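Local structure of cell division protein FtsZ 1 (Methanocaldococcus jannaschii, 1W58) at residues A[290-295]-A[329-334]. The protein binds and hydrolyses GTP and probably polymerises into the contractile Z ring at the future site of cell division. Sequence-based numbering, arbitrary orientation.
Sequences MGPEDL and NTVRVL
Met-290 and Arg-332 form an antiparallel hydrogen-bonded pair, their CA atoms 4.9 Å apart. Met-290 N reaches Arg-332 O over 2.7 Å in an almost straight bond (172° at the hydrogen). The return bond, from Arg-332 N to Met-290 O, is more bent; that oxygen is crowded in the model, so its geometry is doubtful. Beyond the pair, Gly-291 CA lies 3.2 Å from Thr-330 O in a CA-H...O contact; glycine, lacking CB, lets its CA come within 3.9 Å of Val-331 CA. These are the two central strands of the mixed sheet in the FtsZ C-terminal domain. Pro-292, without an amide hydrogen, turns CD to Thr-330 O (3.0 Å), ending the backbone ladder, and opens a type I turn closed by Leu-295 N on Pro-292 O. On the face shared with Arg-332, the flexible, unbranched Met-290 bends at chi3 (-90°), carrying CE across the arginine's aliphatic stem, 3.9 Å from Arg-332 CD and 4.1 Å from Leu-334 CB. SD sits at the guanidinium edge, near its plane. From the turn, Leu-295 CD1 meets Val-331 CG1 at 4.0 Å, both apolar and buried; Arg-261 of helix 261-270 touches Val-331 and Pro-292 and salt-bridges Asp-294.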
ATOM      1  N   MET A 290      28.474  25.387 -20.178  1.00 57.06           N
ATOM      2  CA  MET A 290      27.934  26.677 -19.764  1.00 63.73           C
ATOM      3  C   MET A 290      28.951  27.782 -20.062  1.00 67.15           C
ATOM      4  O   MET A 290      30.165  27.545 -20.067  1.00 63.44           O
ATOM      5  CB  MET A 290      27.617  26.647 -18.263  1.00 63.85           C
ATOM      6  CG  MET A 290      26.639  25.539 -17.858  1.00 67.98           C
ATOM      7  SD  MET A 290      26.729  25.078 -16.096  1.00 64.43           S
ATOM      8  CE  MET A 290      27.942  23.789 -16.144  1.00 53.41           C
ATOM      9  N   GLY A 291      28.454  28.987 -20.311  1.00 70.89           N
ATOM     10  CA  GLY A 291      29.344  30.094 -20.607  1.00 75.61           C
ATOM     11  C   GLY A 291      28.601  31.405 -20.750  1.00 77.96           C
ATOM     12  O   GLY A 291      27.409  31.479 -20.433  1.00 78.46           O
ATOM     13  N   PRO A 292      29.282  32.466 -21.224  1.00 80.98           N
ATOM     14  CA  PRO A 292      28.699  33.799 -21.420  1.00 80.22           C
ATOM     15  C   PRO A 292      27.924  33.941 -22.732  1.00 81.03           C
ATOM     16  O   PRO A 292      27.815  32.995 -23.512  1.00 80.34           O
ATOM     17  CB  PRO A 292      29.914  34.708 -21.358  1.00 79.66           C
ATOM     18  CG  PRO A 292      30.969  33.874 -22.023  1.00 81.03           C
ATOM     19  CD  PRO A 292      30.747  32.504 -21.416  1.00 82.32           C
ATOM     20  N   GLU A 293      27.395  35.135 -22.965  1.00 83.19           N
ATOM     21  CA  GLU A 293      26.614  35.436 -24.165  1.00 85.51           C
ATOM     22  C   GLU A 293      27.256  34.985 -25.485  1.00 84.60           C
ATOM     23  O   GLU A 293      26.558  34.655 -26.446  1.00 82.49           O
ATOM     24  CB  GLU A 293      26.357  36.941 -24.224  1.00 90.74           C
ATOM     25  CG  GLU A 293      25.219  37.355 -25.134  1.00 98.99           C
ATOM     26  CD  GLU A 293      23.859  37.083 -24.519  1.00104.39           C
ATOM     27  OE1 GLU A 293      23.646  37.491 -23.354  1.00104.90           O
ATOM     28  OE2 GLU A 293      23.003  36.472 -25.202  1.00107.70           O
ATOM     29  N   ASP A 294      28.584  34.971 -25.519  1.00 84.72           N
ATOM     30  CA  ASP A 294      29.336  34.593 -26.714  1.00 85.82           C
ATOM     31  C   ASP A 294      29.560  33.090 -26.885  1.00 86.01           C
ATOM     32  O   ASP A 294      30.437  32.670 -27.644  1.00 85.03           O
ATOM     33  CB  ASP A 294      30.691  35.297 -26.704  1.00 88.38           C
ATOM     34  CG  ASP A 294      31.462  35.041 -25.425  1.00 92.20           C
ATOM     35  OD1 ASP A 294      31.016  35.517 -24.360  1.00 93.81           O
ATOM     36  OD2 ASP A 294      32.503  34.356 -25.478  1.00 93.76           O
ATOM     37  N   LEU A 295      28.783  32.278 -26.179  1.00 85.21           N
ATOM     38  CA  LEU A 295      28.937  30.834 -26.298  1.00 82.64           C
ATOM     39  C   LEU A 295      28.398  30.425 -27.658  1.00 81.61           C
ATOM     40  O   LEU A 295      27.431  31.007 -28.148  1.00 81.41           O
ATOM     41  CB  LEU A 295      28.161  30.114 -25.188  1.00 81.16           C
ATOM     42  CG  LEU A 295      28.247  28.585 -25.180  1.00 78.10           C
ATOM     43  CD1 LEU A 295      29.687  28.155 -24.984  1.00 75.98           C
ATOM     44  CD2 LEU A 295      27.369  28.025 -24.077  1.00 78.01           C
ATOM     45  N   ASN A 329      33.349  35.779 -18.354  1.00100.64           N
ATOM     46  CA  ASN A 329      34.160  35.383 -19.499  1.00 99.19           C
ATOM     47  C   ASN A 329      34.717  33.971 -19.389  1.00 95.64           C
ATOM     48  O   ASN A 329      35.878  33.727 -19.720  1.00 97.29           O
ATOM     49  CB  ASN A 329      35.305  36.379 -19.706  1.00104.03           C
ATOM     50  CG  ASN A 329      36.043  36.152 -21.018  1.00108.61           C
ATOM     51  OD1 ASN A 329      35.431  36.120 -22.089  1.00111.09           O
ATOM     52  ND2 ASN A 329      37.362  35.994 -20.938  1.00110.25           N
ATOM     53  N   THR A 330      33.886  33.035 -18.945  1.00 91.28           N
ATOM     54  CA  THR A 330      34.325  31.650 -18.795  1.00 84.93           C
ATOM     55  C   THR A 330      33.290  30.646 -19.285  1.00 81.07           C
ATOM     56  O   THR A 330      32.091  30.923 -19.269  1.00 80.98           O
ATOM     57  CB  THR A 330      34.619  31.318 -17.312  1.00 83.98           C
ATOM     58  OG1 THR A 330      35.609  32.218 -16.801  1.00 85.59           O
ATOM     59  CG2 THR A 330      35.125  29.892 -17.170  1.00 81.80           C
ATOM     60  N   VAL A 331      33.765  29.492 -19.747  1.00 76.51           N
ATOM     61  CA  VAL A 331      32.875  28.414 -20.161  1.00 72.86           C
ATOM     62  C   VAL A 331      33.138  27.274 -19.180  1.00 70.09           C
ATOM     63  O   VAL A 331      34.288  26.860 -18.981  1.00 67.79           O
ATOM     64  CB  VAL A 331      33.124  27.904 -21.614  1.00 70.09           C
ATOM     65  CG1 VAL A 331      32.807  28.998 -22.607  1.00 71.17           C
ATOM     66  CG2 VAL A 331      34.541  27.405 -21.769  1.00 70.33           C
ATOM     67  N   ARG A 332      32.079  26.795 -18.539  1.00 67.23           N
ATOM     68  CA  ARG A 332      32.217  25.710 -17.580  1.00 63.10           C
ATOM     69  C   ARG A 332      31.651  24.451 -18.201  1.00 58.77           C
ATOM     70  O   ARG A 332      30.654  24.502 -18.914  1.00 55.06           O
ATOM     71  CB  ARG A 332      31.470  26.041 -16.294  1.00 64.83           C
ATOM     72  CG  ARG A 332      31.748  25.054 -15.181  1.00 72.48           C
ATOM     73  CD  ARG A 332      30.811  25.263 -14.006  1.00 76.96           C
ATOM     74  NE  ARG A 332      31.088  26.477 -13.244  1.00 80.82           N
ATOM     75  CZ  ARG A 332      30.185  27.425 -13.005  1.00 86.16           C
ATOM     76  NH1 ARG A 332      28.948  27.305 -13.478  1.00 86.67           N
ATOM     77  NH2 ARG A 332      30.509  28.481 -12.266  1.00 86.08           N
ATOM     78  N   VAL A 333      32.301  23.321 -17.951  1.00 57.77           N
ATOM     79  CA  VAL A 333      31.832  22.051 -18.498  1.00 56.62           C
ATOM     80  C   VAL A 333      31.539  21.019 -17.401  1.00 55.00           C
ATOM     81  O   VAL A 333      32.386  20.761 -16.533  1.00 52.10           O
ATOM     82  CB  VAL A 333      32.863  21.460 -19.495  1.00 56.31           C
ATOM     83  CG1 VAL A 333      32.427  20.069 -19.939  1.00 55.18           C
ATOM     84  CG2 VAL A 333      32.977  22.368 -20.726  1.00 58.84           C
ATOM     85  N   LEU A 334      30.331  20.447 -17.441  1.00 50.63           N
ATOM     86  CA  LEU A 334      29.914  19.426 -16.481  1.00 45.73           C
ATOM     87  C   LEU A 334      29.762  18.121 -17.216  1.00 41.63           C
ATOM     88  O   LEU A 334      29.014  18.033 -18.168  1.00 41.03           O
ATOM     89  CB  LEU A 334      28.573  19.787 -15.834  1.00 48.31           C
ATOM     90  CG  LEU A 334      27.890  18.730 -14.934  1.00 47.76           C
ATOM     91  CD1 LEU A 334      28.762  18.358 -13.755  1.00 44.11           C
ATOM     92  CD2 LEU A 334      26.577  19.286 -14.416  1.00 52.08           C
TER